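Local coordinates for protein ubiquitin-conjugating enzyme E2, putative (Trypanosoma cruzi, PDB 4DS2) that probably acts as an E2 ubiquitin-conjugating enzyme, carrying ubiquitin or a related modifier as a thioester for transfer to substrates, at residues K136-D141 with E146-L151. Numbering follows the deposited sequence.
Sequences KSRRDD and EARHYL
Arg148 reaches from helix 145-153 to the loop 136-141 and lies against Arg138. The aliphatic chain of Arg138 meets the guanidinium end of Arg148: CD of Arg138 is 3.6 Å from NE of Arg148. CB of Arg138 sits 3.9 Å above the guanidinium plane of Arg148, toward its rim, and CA of Arg138 lies over a face of the same group. The Arg148 chain leaves the helix with CG anti to the backbone N, then bends at chi2 (62°) and chi3 (69°), which brings the guanidinium up to the backbone between Lys136 and Arg138. Arg138 is extended, and the two guanidinium planes are nearly perpendicular, at 87°.

No hydrogen bond joins the two segments. The guanidinium of Arg148 is instead held by the chain that links or precedes them: NH1 forms a salt bridge with Asp142 OD1, and NH2 donates to Tyr135 O. NE of Arg138 makes a long, weak ion pair with Asp142 OD2. NE of Arg138 and NE of Arg148 are 4.2 Å apart, and Asp142 probably offsets these like charges.

The apolar part is small. CD2 of Leu151 approaches CA of Lys136 at 4.1 Å, and Leu151 also packs on Phe158 of helix 155-162.

The contact is local packing between consecutive elements. It ties the loop after helix 120-132 to helix 145-153, in the C-terminal helical part of the E2 (UBC) fold.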
loop_
_atom_site.group_PDB
_atom_site.type_symbol
_atom_site.label_atom_id
_atom_site.label_comp_id
_atom_site.label_asym_id
_atom_site.label_seq_id
_atom_site.Cartn_x
_atom_site.Cartn_y
_atom_site.Cartn_z
ATOM N N LYS A 136 3.437 -1.740 14.261
ATOM C CA LYS A 136 3.510 -1.734 15.759
ATOM C C LYS A 136 3.423 -0.352 16.382
ATOM O O LYS A 136 2.935 -0.235 17.501
ATOM C CB LYS A 136 4.777 -2.433 16.288
ATOM C CG LYS A 136 4.802 -3.945 16.085
ATOM C CD LYS A 136 5.797 -4.655 17.001
ATOM C CE LYS A 136 6.158 -6.063 16.495
ATOM N NZ LYS A 136 7.179 -6.207 15.402
ATOM N N SER A 137 3.896 0.680 15.672
ATOM C CA SER A 137 3.864 2.068 16.184
ATOM C C SER A 137 2.586 2.806 15.726
ATOM O O SER A 137 2.398 3.175 14.551
ATOM C CB SER A 137 5.124 2.836 15.824
ATOM O OG SER A 137 5.081 3.151 14.459
ATOM N N ARG A 138 1.712 3.011 16.691
ATOM C CA ARG A 138 0.428 3.611 16.473
ATOM C C ARG A 138 0.522 5.115 16.181
ATOM O O ARG A 138 1.296 5.814 16.824
ATOM C CB ARG A 138 -0.398 3.414 17.740
ATOM C CG ARG A 138 -1.823 3.898 17.624
ATOM C CD ARG A 138 -2.746 3.192 18.603
ATOM N NE ARG A 138 -4.122 3.576 18.316
ATOM C CZ ARG A 138 -4.677 4.728 18.683
ATOM N NH1 ARG A 138 -3.979 5.628 19.393
ATOM N NH2 ARG A 138 -5.947 4.977 18.357
ATOM N N ARG A 139 -0.313 5.607 15.253
ATOM C CA ARG A 139 -0.505 7.061 15.046
ATOM C C ARG A 139 -1.985 7.471 14.998
ATOM O O ARG A 139 -2.742 7.180 15.907
ATOM C CB ARG A 139 0.192 7.530 13.788
ATOM C CG ARG A 139 1.668 7.307 13.843
ATOM C CD ARG A 139 2.275 7.565 12.494
ATOM N NE ARG A 139 3.606 7.011 12.449
ATOM C CZ ARG A 139 4.234 6.647 11.346
ATOM N NH1 ARG A 139 3.666 6.763 10.152
ATOM N NH2 ARG A 139 5.466 6.183 11.436
ATOM N N ASP A 140 -2.386 8.174 13.945
ATOM C CA ASP A 140 -3.728 8.739 13.838
ATOM C C ASP A 140 -4.444 8.074 12.684
ATOM O O ASP A 140 -5.473 8.556 12.252
ATOM C CB ASP A 140 -3.615 10.256 13.621
ATOM C CG ASP A 140 -2.880 10.613 12.329
ATOM O OD1 ASP A 140 -2.171 9.742 11.748
ATOM O OD2 ASP A 140 -3.021 11.764 11.876
ATOM N N ASP A 141 -3.881 6.949 12.206
ATOM C CA ASP A 141 -4.330 6.240 10.979
ATOM C C ASP A 141 -4.842 4.814 11.246
ATOM O O ASP A 141 -4.992 4.000 10.327
ATOM C CB ASP A 141 -3.217 6.242 9.902
ATOM C CG ASP A 141 -1.902 5.665 10.391
ATOM O OD1 ASP A 141 -1.781 5.343 11.594
ATOM O OD2 ASP A 141 -0.963 5.542 9.570
ATOM N N GLU A 146 -10.154 -3.352 16.899
ATOM C CA GLU A 146 -10.064 -4.726 17.380
ATOM C C GLU A 146 -8.710 -5.349 17.023
ATOM O O GLU A 146 -8.118 -6.040 17.847
ATOM C CB GLU A 146 -11.203 -5.582 16.827
ATOM C CG GLU A 146 -12.484 -5.518 17.662
ATOM C CD GLU A 146 -13.735 -5.065 16.889
ATOM O OE1 GLU A 146 -14.787 -5.606 17.285
ATOM O OE2 GLU A 146 -13.689 -4.182 15.956
ATOM N N ALA A 147 -8.203 -5.084 15.825
ATOM C CA ALA A 147 -6.873 -5.562 15.466
ATOM C C ALA A 147 -5.751 -4.882 16.306
ATOM O O ALA A 147 -4.760 -5.521 16.678
ATOM C CB ALA A 147 -6.630 -5.356 13.983
ATOM N N ARG A 148 -5.911 -3.595 16.620
ATOM C CA ARG A 148 -4.923 -2.887 17.446
ATOM C C ARG A 148 -4.890 -3.446 18.873
ATOM O O ARG A 148 -3.813 -3.749 19.415
ATOM C CB ARG A 148 -5.181 -1.365 17.467
ATOM C CG ARG A 148 -4.281 -0.581 18.425
ATOM C CD ARG A 148 -2.790 -0.676 18.078
ATOM N NE ARG A 148 -2.516 0.035 16.824
ATOM C CZ ARG A 148 -1.480 -0.169 16.005
ATOM N NH1 ARG A 148 -1.367 0.516 14.859
ATOM N NH2 ARG A 148 -0.550 -1.064 16.312
ATOM N N HIS A 149 -6.068 -3.581 19.467
ATOM C CA HIS A 149 -6.194 -4.166 20.800
ATOM C C HIS A 149 -5.579 -5.535 20.895
ATOM O O HIS A 149 -4.910 -5.854 21.857
ATOM C CB HIS A 149 -7.654 -4.237 21.167
ATOM C CG HIS A 149 -7.899 -4.554 22.616
ATOM N ND1 HIS A 149 -7.557 -5.742 23.170
ATOM C CD2 HIS A 149 -8.482 -3.787 23.637
ATOM C CE1 HIS A 149 -7.895 -5.731 24.469
ATOM N NE2 HIS A 149 -8.468 -4.537 24.750
ATOM N N TYR A 150 -5.781 -6.338 19.874
ATOM C CA TYR A 150 -5.275 -7.682 19.856
ATOM C C TYR A 150 -3.741 -7.745 19.703
ATOM O O TYR A 150 -3.073 -8.551 20.383
ATOM C CB TYR A 150 -5.984 -8.472 18.759
ATOM C CG TYR A 150 -5.932 -9.966 18.971
ATOM C CD1 TYR A 150 -6.635 -10.583 20.022
ATOM C CD2 TYR A 150 -5.176 -10.777 18.112
ATOM C CE1 TYR A 150 -6.578 -11.966 20.200
ATOM C CE2 TYR A 150 -5.112 -12.153 18.282
ATOM C CZ TYR A 150 -5.799 -12.744 19.321
ATOM O OH TYR A 150 -5.709 -14.118 19.452
ATOM N N LEU A 151 -3.177 -6.933 18.811
ATOM C CA LEU A 151 -1.703 -6.787 18.766
ATOM C C LEU A 151 -1.098 -6.347 20.111
ATOM O O LEU A 151 -0.053 -6.862 20.553
ATOM C CB LEU A 151 -1.289 -5.752 17.715
ATOM C CG LEU A 151 0.224 -5.470 17.598
ATOM C CD1 LEU A 151 1.047 -6.628 17.038
ATOM C CD2 LEU A 151 0.431 -4.226 16.769
#